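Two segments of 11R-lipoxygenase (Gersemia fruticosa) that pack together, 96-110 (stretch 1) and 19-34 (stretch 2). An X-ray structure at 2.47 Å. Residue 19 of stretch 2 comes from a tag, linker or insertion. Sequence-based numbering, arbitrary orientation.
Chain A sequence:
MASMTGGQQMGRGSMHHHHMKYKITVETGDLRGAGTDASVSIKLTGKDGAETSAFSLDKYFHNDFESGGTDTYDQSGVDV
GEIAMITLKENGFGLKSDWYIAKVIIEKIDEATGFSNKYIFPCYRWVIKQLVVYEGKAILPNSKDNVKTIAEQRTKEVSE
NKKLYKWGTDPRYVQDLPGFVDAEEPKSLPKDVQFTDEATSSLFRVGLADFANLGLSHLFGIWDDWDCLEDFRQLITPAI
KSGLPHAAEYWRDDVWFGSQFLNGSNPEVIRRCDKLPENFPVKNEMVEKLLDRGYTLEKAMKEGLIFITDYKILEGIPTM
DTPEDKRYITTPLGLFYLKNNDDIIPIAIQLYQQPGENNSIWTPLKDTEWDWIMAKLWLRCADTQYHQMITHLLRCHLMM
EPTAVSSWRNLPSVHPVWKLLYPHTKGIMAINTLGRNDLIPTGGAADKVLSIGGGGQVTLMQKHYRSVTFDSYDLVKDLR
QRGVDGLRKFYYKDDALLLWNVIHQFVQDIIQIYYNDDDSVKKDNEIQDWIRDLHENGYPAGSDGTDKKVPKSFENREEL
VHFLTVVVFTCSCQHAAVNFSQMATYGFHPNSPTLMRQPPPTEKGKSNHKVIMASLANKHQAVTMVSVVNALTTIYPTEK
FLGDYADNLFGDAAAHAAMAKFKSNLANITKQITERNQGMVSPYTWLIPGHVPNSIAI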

ATOM      1  N   LYS A  96      15.700 -22.218 -24.347  1.00 99.98           N
ATOM      2  CA  LYS A  96      15.872 -20.774 -24.236  1.00 95.93           C
ATOM      3  C   LYS A  96      15.381 -20.263 -22.885  1.00 92.32           C
ATOM      4  O   LYS A  96      14.274 -20.584 -22.455  1.00 93.04           O
ATOM      5  CB  LYS A  96      15.144 -20.057 -25.377  1.00 97.92           C
ATOM      6  CG  LYS A  96      13.674 -20.436 -25.533  1.00101.39           C
ATOM      7  CD  LYS A  96      13.160 -20.093 -26.922  1.00101.23           C
ATOM      8  CE  LYS A  96      11.903 -20.879 -27.269  1.00 99.09           C
ATOM      9  NZ  LYS A  96      10.788 -20.619 -26.318  1.00 93.33           N
ATOM     10  N   SER A  97      16.219 -19.475 -22.218  1.00 86.13           N
ATOM     11  CA  SER A  97      15.871 -18.898 -20.929  1.00 83.07           C
ATOM     12  C   SER A  97      15.628 -17.405 -21.083  1.00 75.03           C
ATOM     13  O   SER A  97      16.424 -16.705 -21.709  1.00 72.54           O
ATOM     14  CB  SER A  97      16.998 -19.136 -19.923  1.00 81.30           C
ATOM     15  OG  SER A  97      16.699 -18.559 -18.664  1.00 80.36           O
ATOM     16  N   ASP A  98      14.527 -16.921 -20.519  1.00 69.74           N
ATOM     17  CA  ASP A  98      14.234 -15.495 -20.543  1.00 65.27           C
ATOM     18  C   ASP A  98      15.300 -14.736 -19.764  1.00 60.88           C
ATOM     19  O   ASP A  98      15.532 -15.002 -18.585  1.00 61.32           O
ATOM     20  CB  ASP A  98      12.852 -15.215 -19.956  1.00 64.92           C
ATOM     21  CG  ASP A  98      11.729 -15.693 -20.855  1.00 69.78           C
ATOM     22  OD1 ASP A  98      11.930 -15.737 -22.087  1.00 69.79           O
ATOM     23  OD2 ASP A  98      10.645 -16.021 -20.330  1.00 70.95           O
ATOM     24  N   TRP A  99      15.954 -13.797 -20.438  1.00 55.62           N
ATOM     25  CA  TRP A  99      17.017 -13.011 -19.828  1.00 53.86           C
ATOM     26  C   TRP A  99      16.450 -11.763 -19.164  1.00 49.44           C
ATOM     27  O   TRP A  99      15.862 -10.911 -19.830  1.00 49.19           O
ATOM     28  CB  TRP A  99      18.040 -12.608 -20.893  1.00 55.56           C
ATOM     29  CG  TRP A  99      19.372 -12.197 -20.338  1.00 55.71           C
ATOM     30  CD1 TRP A  99      19.697 -12.021 -19.023  1.00 57.53           C
ATOM     31  CD2 TRP A  99      20.562 -11.916 -21.086  1.00 60.12           C
ATOM     32  NE1 TRP A  99      21.015 -11.647 -18.907  1.00 56.48           N
ATOM     33  CE2 TRP A  99      21.568 -11.575 -20.159  1.00 60.07           C
ATOM     34  CE3 TRP A  99      20.874 -11.919 -22.449  1.00 63.25           C
ATOM     35  CZ2 TRP A  99      22.862 -11.241 -20.551  1.00 58.43           C
ATOM     36  CZ3 TRP A  99      22.160 -11.587 -22.836  1.00 63.80           C
ATOM     37  CH2 TRP A  99      23.138 -11.252 -21.891  1.00 59.93           C
ATOM     38  N   TYR A 100      16.621 -11.663 -17.851  1.00 46.93           N
ATOM     39  CA  TYR A 100      16.222 -10.462 -17.126  1.00 46.15           C
ATOM     40  C   TYR A 100      17.412  -9.517 -17.034  1.00 41.82           C
ATOM     41  O   TYR A 100      18.369  -9.774 -16.301  1.00 40.29           O
ATOM     42  CB  TYR A 100      15.708 -10.807 -15.727  1.00 45.77           C
ATOM     43  CG  TYR A 100      15.260  -9.596 -14.945  1.00 43.78           C
ATOM     44  CD1 TYR A 100      14.010  -9.032 -15.158  1.00 44.11           C
ATOM     45  CD2 TYR A 100      16.091  -9.011 -14.001  1.00 42.87           C
ATOM     46  CE1 TYR A 100      13.598  -7.920 -14.449  1.00 41.50           C
ATOM     47  CE2 TYR A 100      15.689  -7.899 -13.287  1.00 43.27           C
ATOM     48  CZ  TYR A 100      14.441  -7.359 -13.514  1.00 43.96           C
ATOM     49  OH  TYR A 100      14.036  -6.251 -12.806  1.00 44.48           O
ATOM     50  N   ILE A 101      17.343  -8.421 -17.782  1.00 43.11           N
ATOM     51  CA  ILE A 101      18.469  -7.506 -17.912  1.00 46.50           C
ATOM     52  C   ILE A 101      18.266  -6.233 -17.096  1.00 43.18           C
ATOM     53  O   ILE A 101      17.241  -5.561 -17.217  1.00 42.29           O
ATOM     54  CB  ILE A 101      18.694  -7.125 -19.387  1.00 46.81           C
ATOM     55  CG1 ILE A 101      19.003  -8.379 -20.210  1.00 47.07           C
ATOM     56  CG2 ILE A 101      19.825  -6.112 -19.512  1.00 46.89           C
ATOM     57  CD1 ILE A 101      19.076  -8.137 -21.701  1.00 48.12           C
ATOM     58  N   ALA A 102      19.252  -5.910 -16.264  1.00 40.63           N
ATOM     59  CA  ALA A 102      19.224  -4.682 -15.482  1.00 41.59           C
ATOM     60  C   ALA A 102      19.374  -3.481 -16.406  1.00 45.57           C
ATOM     61  O   ALA A 102      18.475  -2.645 -16.505  1.00 45.19           O
ATOM     62  CB  ALA A 102      20.330  -4.692 -14.439  1.00 41.10           C
ATOM     63  N   LYS A 103      20.516  -3.401 -17.085  1.00 49.13           N
ATOM     64  CA  LYS A 103      20.759  -2.333 -18.047  1.00 49.77           C
ATOM     65  C   LYS A 103      21.852  -2.716 -19.038  1.00 48.29           C
ATOM     66  O   LYS A 103      22.613  -3.655 -18.808  1.00 50.32           O
ATOM     67  CB  LYS A 103      21.144  -1.039 -17.327  1.00 52.17           C
ATOM     68  CG  LYS A 103      22.408  -1.140 -16.492  1.00 51.04           C
ATOM     69  CD  LYS A 103      22.618   0.117 -15.661  1.00 54.64           C
ATOM     70  CE  LYS A 103      23.831  -0.004 -14.753  1.00 66.87           C
ATOM     71  NZ  LYS A 103      23.991   1.189 -13.878  1.00 67.72           N
ATOM     72  N   VAL A 104      21.916  -1.979 -20.142  1.00 49.03           N
ATOM     73  CA  VAL A 104      22.928  -2.205 -21.165  1.00 50.09           C
ATOM     74  C   VAL A 104      23.776  -0.949 -21.337  1.00 48.49           C
ATOM     75  O   VAL A 104      23.259   0.166 -21.353  1.00 46.26           O
ATOM     76  CB  VAL A 104      22.289  -2.572 -22.517  1.00 54.52           C
ATOM     77  CG1 VAL A 104      23.363  -2.777 -23.576  1.00 55.31           C
ATOM     78  CG2 VAL A 104      21.428  -3.819 -22.376  1.00 48.87           C
ATOM     79  N   ILE A 105      25.085  -1.141 -21.461  1.00 51.44           N
ATOM     80  CA  ILE A 105      26.014  -0.033 -21.643  1.00 50.66           C
ATOM     81  C   ILE A 105      26.793  -0.216 -22.937  1.00 57.04           C
ATOM     82  O   ILE A 105      27.537  -1.184 -23.090  1.00 58.72           O
ATOM     83  CB  ILE A 105      27.013   0.055 -20.479  1.00 52.84           C
ATOM     84  CG1 ILE A 105      26.267   0.145 -19.145  1.00 55.10           C
ATOM     85  CG2 ILE A 105      27.940   1.249 -20.667  1.00 54.14           C
ATOM     86  CD1 ILE A 105      27.169   0.047 -17.935  1.00 55.05           C
ATOM     87  N   ILE A 106      26.624   0.717 -23.866  1.00 58.33           N
ATOM     88  CA  ILE A 106      27.294   0.637 -25.158  1.00 61.33           C
ATOM     89  C   ILE A 106      28.298   1.769 -25.316  1.00 61.09           C
ATOM     90  O   ILE A 106      27.919   2.933 -25.438  1.00 65.82           O
ATOM     91  CB  ILE A 106      26.282   0.700 -26.313  1.00 57.33           C
ATOM     92  CG1 ILE A 106      25.217  -0.386 -26.141  1.00 56.50           C
ATOM     93  CG2 ILE A 106      26.996   0.547 -27.649  1.00 65.84           C
ATOM     94  CD1 ILE A 106      24.127  -0.349 -27.188  1.00 54.89           C
ATOM     95  N   GLU A 107      29.581   1.424 -25.314  1.00 64.67           N
ATOM     96  CA  GLU A 107      30.637   2.410 -25.509  1.00 70.44           C
ATOM     97  C   GLU A 107      31.091   2.432 -26.965  1.00 75.55           C
ATOM     98  O   GLU A 107      31.326   1.385 -27.569  1.00 74.76           O
ATOM     99  CB  GLU A 107      31.826   2.122 -24.592  1.00 70.30           C
ATOM    100  CG  GLU A 107      32.981   3.098 -24.766  1.00 79.14           C
ATOM    101  CD  GLU A 107      34.044   2.948 -23.697  1.00 81.56           C
ATOM    102  OE1 GLU A 107      33.930   2.021 -22.866  1.00 84.40           O
ATOM    103  OE2 GLU A 107      34.993   3.761 -23.682  1.00 78.23           O
ATOM    104  N   LYS A 108      31.207   3.633 -27.520  1.00 79.71           N
ATOM    105  CA  LYS A 108      31.620   3.804 -28.906  1.00 75.12           C
ATOM    106  C   LYS A 108      32.360   5.124 -29.067  1.00 78.74           C
ATOM    107  O   LYS A 108      32.705   5.774 -28.081  1.00 75.01           O
ATOM    108  CB  LYS A 108      30.401   3.777 -29.826  1.00 72.78           C
ATOM    109  CG  LYS A 108      29.483   4.977 -29.670  1.00 74.75           C
ATOM    110  CD  LYS A 108      28.330   4.936 -30.663  1.00 73.85           C
ATOM    111  CE  LYS A 108      28.781   5.269 -32.078  1.00 76.51           C
ATOM    112  NZ  LYS A 108      29.194   6.694 -32.231  1.00 77.58           N
ATOM    113  N   ILE A 109      32.603   5.516 -30.314  1.00 87.85           N
ATOM    114  CA  ILE A 109      33.269   6.781 -30.602  1.00 84.41           C
ATOM    115  C   ILE A 109      32.618   7.490 -31.782  1.00 78.79           C
ATOM    116  O   ILE A 109      32.376   6.887 -32.825  1.00 78.80           O
ATOM    117  CB  ILE A 109      34.773   6.579 -30.894  1.00 85.25           C
ATOM    118  CG1 ILE A 109      34.964   5.510 -31.973  1.00 87.88           C
ATOM    119  CG2 ILE A 109      35.512   6.198 -29.622  1.00 81.47           C
ATOM    120  CD1 ILE A 109      36.409   5.148 -32.242  1.00 86.69           C
ATOM    121  N   ASP A 110      32.332   8.777 -31.604  1.00 79.43           N
ATOM    122  CA  ASP A 110      31.726   9.581 -32.662  1.00 80.46           C
ATOM    123  C   ASP A 110      32.777  10.002 -33.687  1.00 85.65           C
ATOM    124  O   ASP A 110      33.687  10.771 -33.378  1.00 81.08           O
ATOM    125  CB  ASP A 110      31.020  10.813 -32.081  1.00 80.83           C
ATOM    126  CG  ASP A 110      31.863  11.545 -31.050  1.00 88.03           C
ATOM    127  OD1 ASP A 110      33.087  11.300 -30.986  1.00 86.06           O
ATOM    128  OD2 ASP A 110      31.301  12.371 -30.298  1.00 83.83           O
TER
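Stretch 2 (19-34) HMKYKITVETGDLRGA

What holds stretch 2 against stretch 1? The strongest ties are backbone hydrogen bonds of an antiparallel sheet. Residues 20-28 form an extended strand that runs against the strand of stretch 1 that pairs with it from Lys103 to Glu107, with 164° between their N-to-C directions and a closest approach of 4.6 Å between the axes. Three pairs face each other in hydrogen-bonded register. Thr25 N donates to Ile105 O at 2.7 Å, and Ile105 N returns the bond to Thr25 O at 2.8 Å. One pair along, Lys23 N to Glu107 O and Glu107 N to Lys23 O are both 2.9 Å, and all four of these bonds are nearly straight. In the third pair Glu27 N reaches Lys103 O at 3.0 Å, whereas the return bond from Lys103 N to Glu27 O is weak at 3.5 Å.

Why does that return bond weaken? The register shifts by one residue between Ile101 and Lys103, a beta bulge at the corner where stretch 1 turns. Glu27 O is shared there: Ala102 N approaches it to 2.8 Å, closer than Lys103 N. Beyond the bulge Ile101 sits across from Thr28, their CA atoms 4.5 Å apart and their side chains diverging, and Gly29 N donates to Tyr100 O at 2.9 Å. A side-chain bond adds to this end of the strand, from Trp99 NE1 to Thr28 OG1 at 3.0 Å, with the hydroxyl at the edge of the indole. Farther on, where stretch 2 is no longer a strand, Ser97 OG makes a weak hydrogen bond to Ala34 O at 3.2 Å.

How do the side chains divide between the two faces of the sheet? Val104, Ile106, Ile24 and Val26 share one face, and all four are buried. Val104 CG1 lies 3.8 Å from Ile24 CG2, and Ile106 CG1 is 4.1 Å from Ile24 CG1. Val26 also meets residues before the bulge, its CG1 lying 3.5 Å from Trp99 CZ2 and 3.9 Å from Ile101 CG2. The other face carries Lys103, Ile105 and Glu107 beside Glu27, Thr25 and Lys23, a more polar set. Lys103 NZ and Glu27 OE1 bear opposite charges but remain 4.3 Å apart, beyond a salt bridge.

What packs at the two ends? Past Thr28, stretch 2 leaves the strand and Leu31 covers one face of the Tyr100 ring, with Leu31 CD1 3.9 Å from the ring centroid in a CH-pi contact and Leu31 CB 3.7 Å from Tyr100 CD2. Gly29 lies at the edge of the same ring, where a CB would come within 2.2 Å of Tyr100 CD2, a clash. At the opposite end of the pairing, Met20 CE reaches to 3.5 Å from Ile109 CG1, and Lys108 CE lies 3.6 Å from Tyr22 CE1 at the edge of the ring. Altogether the contact buries 1289 Å², counting both sides.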

ATOM      1  N   HIS A  19      35.278   0.563 -40.052  1.00 82.53           N
ATOM      2  CA  HIS A  19      33.838   0.504 -39.669  1.00 83.08           C
ATOM      3  C   HIS A  19      33.638   1.068 -38.265  1.00 88.43           C
ATOM      4  O   HIS A  19      34.525   1.731 -37.725  1.00 86.78           O
ATOM      5  CB  HIS A  19      33.328  -0.938 -39.742  1.00 76.98           C
ATOM      6  CG  HIS A  19      32.107  -1.105 -40.597  1.00 76.51           C
ATOM      7  ND1 HIS A  19      31.550  -0.069 -41.310  1.00 74.47           N
ATOM      8  CD2 HIS A  19      31.345  -2.196 -40.853  1.00 77.19           C
ATOM      9  CE1 HIS A  19      30.490  -0.511 -41.970  1.00 73.71           C
ATOM     10  NE2 HIS A  19      30.346  -1.794 -41.709  1.00 75.00           N
ATOM     11  N   MET A  20      32.471   0.808 -37.680  1.00 86.65           N
ATOM     12  CA  MET A  20      32.147   1.331 -36.356  1.00 83.29           C
ATOM     13  C   MET A  20      32.256   0.252 -35.287  1.00 80.15           C
ATOM     14  O   MET A  20      31.558  -0.757 -35.342  1.00 76.85           O
ATOM     15  CB  MET A  20      30.731   1.908 -36.350  1.00 79.94           C
ATOM     16  CG  MET A  20      30.404   2.719 -35.112  1.00 79.50           C
ATOM     17  SD  MET A  20      31.527   4.109 -34.892  1.00 77.79           S
ATOM     18  CE  MET A  20      32.298   3.666 -33.344  1.00 76.21           C
ATOM     19  N   LYS A  21      33.136   0.474 -34.314  1.00 78.98           N
ATOM     20  CA  LYS A  21      33.301  -0.451 -33.196  1.00 80.96           C
ATOM     21  C   LYS A  21      32.316  -0.155 -32.066  1.00 82.82           C
ATOM     22  O   LYS A  21      32.103   1.001 -31.702  1.00 82.88           O
ATOM     23  CB  LYS A  21      34.741  -0.398 -32.672  1.00 81.43           C
ATOM     24  CG  LYS A  21      35.163   0.951 -32.100  1.00 88.74           C
ATOM     25  CD  LYS A  21      35.006   1.003 -30.587  1.00 89.70           C
ATOM     26  CE  LYS A  21      35.482   2.334 -30.029  1.00 87.28           C
ATOM     27  NZ  LYS A  21      35.339   2.415 -28.550  1.00 83.65           N
ATOM     28  N   TYR A  22      31.717  -1.211 -31.520  1.00 81.53           N
ATOM     29  CA  TYR A  22      30.768  -1.088 -30.417  1.00 75.05           C
ATOM     30  C   TYR A  22      31.148  -2.017 -29.271  1.00 72.22           C
ATOM     31  O   TYR A  22      31.247  -3.229 -29.457  1.00 74.07           O
ATOM     32  CB  TYR A  22      29.355  -1.443 -30.886  1.00 71.38           C
ATOM     33  CG  TYR A  22      28.751  -0.472 -31.874  1.00 77.42           C
ATOM     34  CD1 TYR A  22      28.928   0.899 -31.734  1.00 77.09           C
ATOM     35  CD2 TYR A  22      27.998  -0.928 -32.946  1.00 74.97           C
ATOM     36  CE1 TYR A  22      28.372   1.782 -32.634  1.00 76.03           C
ATOM     37  CE2 TYR A  22      27.443  -0.051 -33.852  1.00 75.37           C
ATOM     38  CZ  TYR A  22      27.633   1.302 -33.693  1.00 77.84           C
ATOM     39  OH  TYR A  22      27.076   2.178 -34.594  1.00 76.82           O
ATOM     40  N   LYS A  23      31.355  -1.448 -28.089  1.00 68.09           N
ATOM     41  CA  LYS A  23      31.610  -2.245 -26.894  1.00 69.53           C
ATOM     42  C   LYS A  23      30.343  -2.346 -26.050  1.00 67.53           C
ATOM     43  O   LYS A  23      30.059  -1.474 -25.229  1.00 64.48           O
ATOM     44  CB  LYS A  23      32.745  -1.642 -26.071  1.00 64.10           C
ATOM     45  CG  LYS A  23      33.092  -2.447 -24.829  1.00 63.12           C
ATOM     46  CD  LYS A  23      34.328  -1.900 -24.139  1.00 67.25           C
ATOM     47  CE  LYS A  23      34.717  -2.751 -22.943  1.00 67.66           C
ATOM     48  NZ  LYS A  23      35.993  -2.294 -22.325  1.00 75.55           N
ATOM     49  N   ILE A  24      29.589  -3.421 -26.260  1.00 63.48           N
ATOM     50  CA  ILE A  24      28.309  -3.610 -25.589  1.00 62.20           C
ATOM     51  C   ILE A  24      28.474  -4.410 -24.302  1.00 61.68           C
ATOM     52  O   ILE A  24      28.921  -5.554 -24.325  1.00 62.90           O
ATOM     53  CB  ILE A  24      27.313  -4.339 -26.506  1.00 60.54           C
ATOM     54  CG1 ILE A  24      27.180  -3.593 -27.837  1.00 59.24           C
ATOM     55  CG2 ILE A  24      25.959  -4.473 -25.823  1.00 59.01           C
ATOM     56  CD1 ILE A  24      26.370  -4.332 -28.879  1.00 61.43           C
ATOM     57  N   THR A  25      28.105  -3.799 -23.181  1.00 60.09           N
ATOM     58  CA  THR A  25      28.178  -4.456 -21.880  1.00 60.60           C
ATOM     59  C   THR A  25      26.778  -4.670 -21.318  1.00 59.38           C
ATOM     60  O   THR A  25      26.003  -3.724 -21.180  1.00 55.98           O
ATOM     61  CB  THR A  25      28.990  -3.625 -20.873  1.00 55.86           C
ATOM     62  OG1 THR A  25      30.281  -3.331 -21.420  1.00 63.15           O
ATOM     63  CG2 THR A  25      29.152  -4.383 -19.563  1.00 58.20           C
ATOM     64  N   VAL A  26      26.461  -5.918 -20.989  1.00 55.09           N
ATOM     65  CA  VAL A  26      25.144  -6.261 -20.470  1.00 51.90           C
ATOM     66  C   VAL A  26      25.225  -6.662 -19.004  1.00 53.27           C
ATOM     67  O   VAL A  26      25.946  -7.592 -18.642  1.00 55.99           O
ATOM     68  CB  VAL A  26      24.517  -7.422 -21.264  1.00 54.66           C
ATOM     69  CG1 VAL A  26      23.131  -7.749 -20.724  1.00 50.74           C
ATOM     70  CG2 VAL A  26      24.451  -7.076 -22.744  1.00 54.24           C
ATOM     71  N   GLU A  27      24.481  -5.953 -18.160  1.00 52.00           N
ATOM     72  CA  GLU A  27      24.390  -6.299 -16.748  1.00 50.89           C
ATOM     73  C   GLU A  27      23.094  -7.049 -16.478  1.00 46.15           C
ATOM     74  O   GLU A  27      22.003  -6.513 -16.676  1.00 44.88           O
ATOM     75  CB  GLU A  27      24.452  -5.043 -15.880  1.00 51.63           C
ATOM     76  CG  GLU A  27      25.732  -4.241 -16.042  1.00 60.38           C
ATOM     77  CD  GLU A  27      25.873  -3.153 -14.994  1.00 72.09           C
ATOM     78  OE1 GLU A  27      24.979  -3.039 -14.129  1.00 73.56           O
ATOM     79  OE2 GLU A  27      26.882  -2.414 -15.033  1.00 68.88           O
ATOM     80  N   THR A  28      23.219  -8.293 -16.029  1.00 46.79           N
ATOM     81  CA  THR A  28      22.054  -9.112 -15.717  1.00 49.89           C
ATOM     82  C   THR A  28      21.442  -8.670 -14.393  1.00 50.20           C
ATOM     83  O   THR A  28      22.157  -8.367 -13.437  1.00 49.68           O
ATOM     84  CB  THR A  28      22.427 -10.602 -15.626  1.00 53.35           C
ATOM     85  OG1 THR A  28      23.066 -11.013 -16.841  1.00 55.19           O
ATOM     86  CG2 THR A  28      21.186 -11.455 -15.391  1.00 53.35           C
ATOM     87  N   GLY A  29      20.115  -8.625 -14.340  1.00 48.91           N
ATOM     88  CA  GLY A  29      19.417  -8.238 -13.128  1.00 50.34           C
ATOM     89  C   GLY A  29      19.492  -9.316 -12.065  1.00 51.98           C
ATOM     90  O   GLY A  29      20.171 -10.327 -12.245  1.00 56.29           O
ATOM     91  N   ASP A  30      18.790  -9.104 -10.957  1.00 53.08           N
ATOM     92  CA  ASP A  30      18.848 -10.029  -9.830  1.00 57.83           C
ATOM     93  C   ASP A  30      17.846 -11.175  -9.965  1.00 55.68           C
ATOM     94  O   ASP A  30      17.883 -12.131  -9.190  1.00 61.80           O
ATOM     95  CB  ASP A  30      18.629  -9.286  -8.508  1.00 57.99           C
ATOM     96  CG  ASP A  30      17.307  -8.540  -8.467  1.00 63.75           C
ATOM     97  OD1 ASP A  30      16.376  -8.927  -9.205  1.00 60.18           O
ATOM     98  OD2 ASP A  30      17.198  -7.566  -7.691  1.00 70.39           O
ATOM     99  N   LEU A  31      16.954 -11.081 -10.945  1.00 51.69           N
ATOM    100  CA  LEU A  31      16.003 -12.154 -11.205  1.00 49.45           C
ATOM    101  C   LEU A  31      16.615 -13.171 -12.160  1.00 51.64           C
ATOM    102  O   LEU A  31      17.542 -12.857 -12.905  1.00 55.22           O
ATOM    103  CB  LEU A  31      14.701 -11.602 -11.785  1.00 47.21           C
ATOM    104  CG  LEU A  31      13.981 -10.561 -10.925  1.00 46.84           C
ATOM    105  CD1 LEU A  31      12.658 -10.172 -11.562  1.00 47.39           C
ATOM    106  CD2 LEU A  31      13.767 -11.077  -9.509  1.00 45.44           C
ATOM    107  N   ARG A  32      16.089 -14.390 -12.131  1.00 52.94           N
ATOM    108  CA  ARG A  32      16.650 -15.489 -12.905  1.00 58.62           C
ATOM    109  C   ARG A  32      15.566 -16.491 -13.278  1.00 63.11           C
ATOM    110  O   ARG A  32      15.021 -17.180 -12.417  1.00 61.99           O
ATOM    111  CB  ARG A  32      17.749 -16.181 -12.096  1.00 62.93           C
ATOM    112  CG  ARG A  32      18.209 -17.520 -12.650  1.00 71.00           C
ATOM    113  CD  ARG A  32      19.090 -17.360 -13.875  1.00 76.86           C
ATOM    114  NE  ARG A  32      19.656 -18.643 -14.290  1.00 84.48           N
ATOM    115  CZ  ARG A  32      19.062 -19.504 -15.111  1.00 87.34           C
ATOM    116  NH1 ARG A  32      17.873 -19.232 -15.635  1.00 82.65           N
ATOM    117  NH2 ARG A  32      19.665 -20.646 -15.417  1.00 90.87           N
ATOM    118  N   GLY A  33      15.257 -16.570 -14.568  1.00 65.95           N
ATOM    119  CA  GLY A  33      14.263 -17.506 -15.055  1.00 66.90           C
ATOM    120  C   GLY A  33      14.829 -18.910 -15.126  1.00 77.57           C
ATOM    121  O   GLY A  33      15.959 -19.153 -14.702  1.00 78.92           O
ATOM    122  N   ALA A  34      14.041 -19.839 -15.657  1.00 78.47           N
ATOM    123  CA  ALA A  34      14.495 -21.213 -15.832  1.00 79.41           C
ATOM    124  C   ALA A  34      15.007 -21.415 -17.253  1.00 84.16           C
ATOM    125  O   ALA A  34      14.484 -20.823 -18.200  1.00 83.16           O
ATOM    126  CB  ALA A  34      13.369 -22.183 -15.531  1.00 81.43           C
TER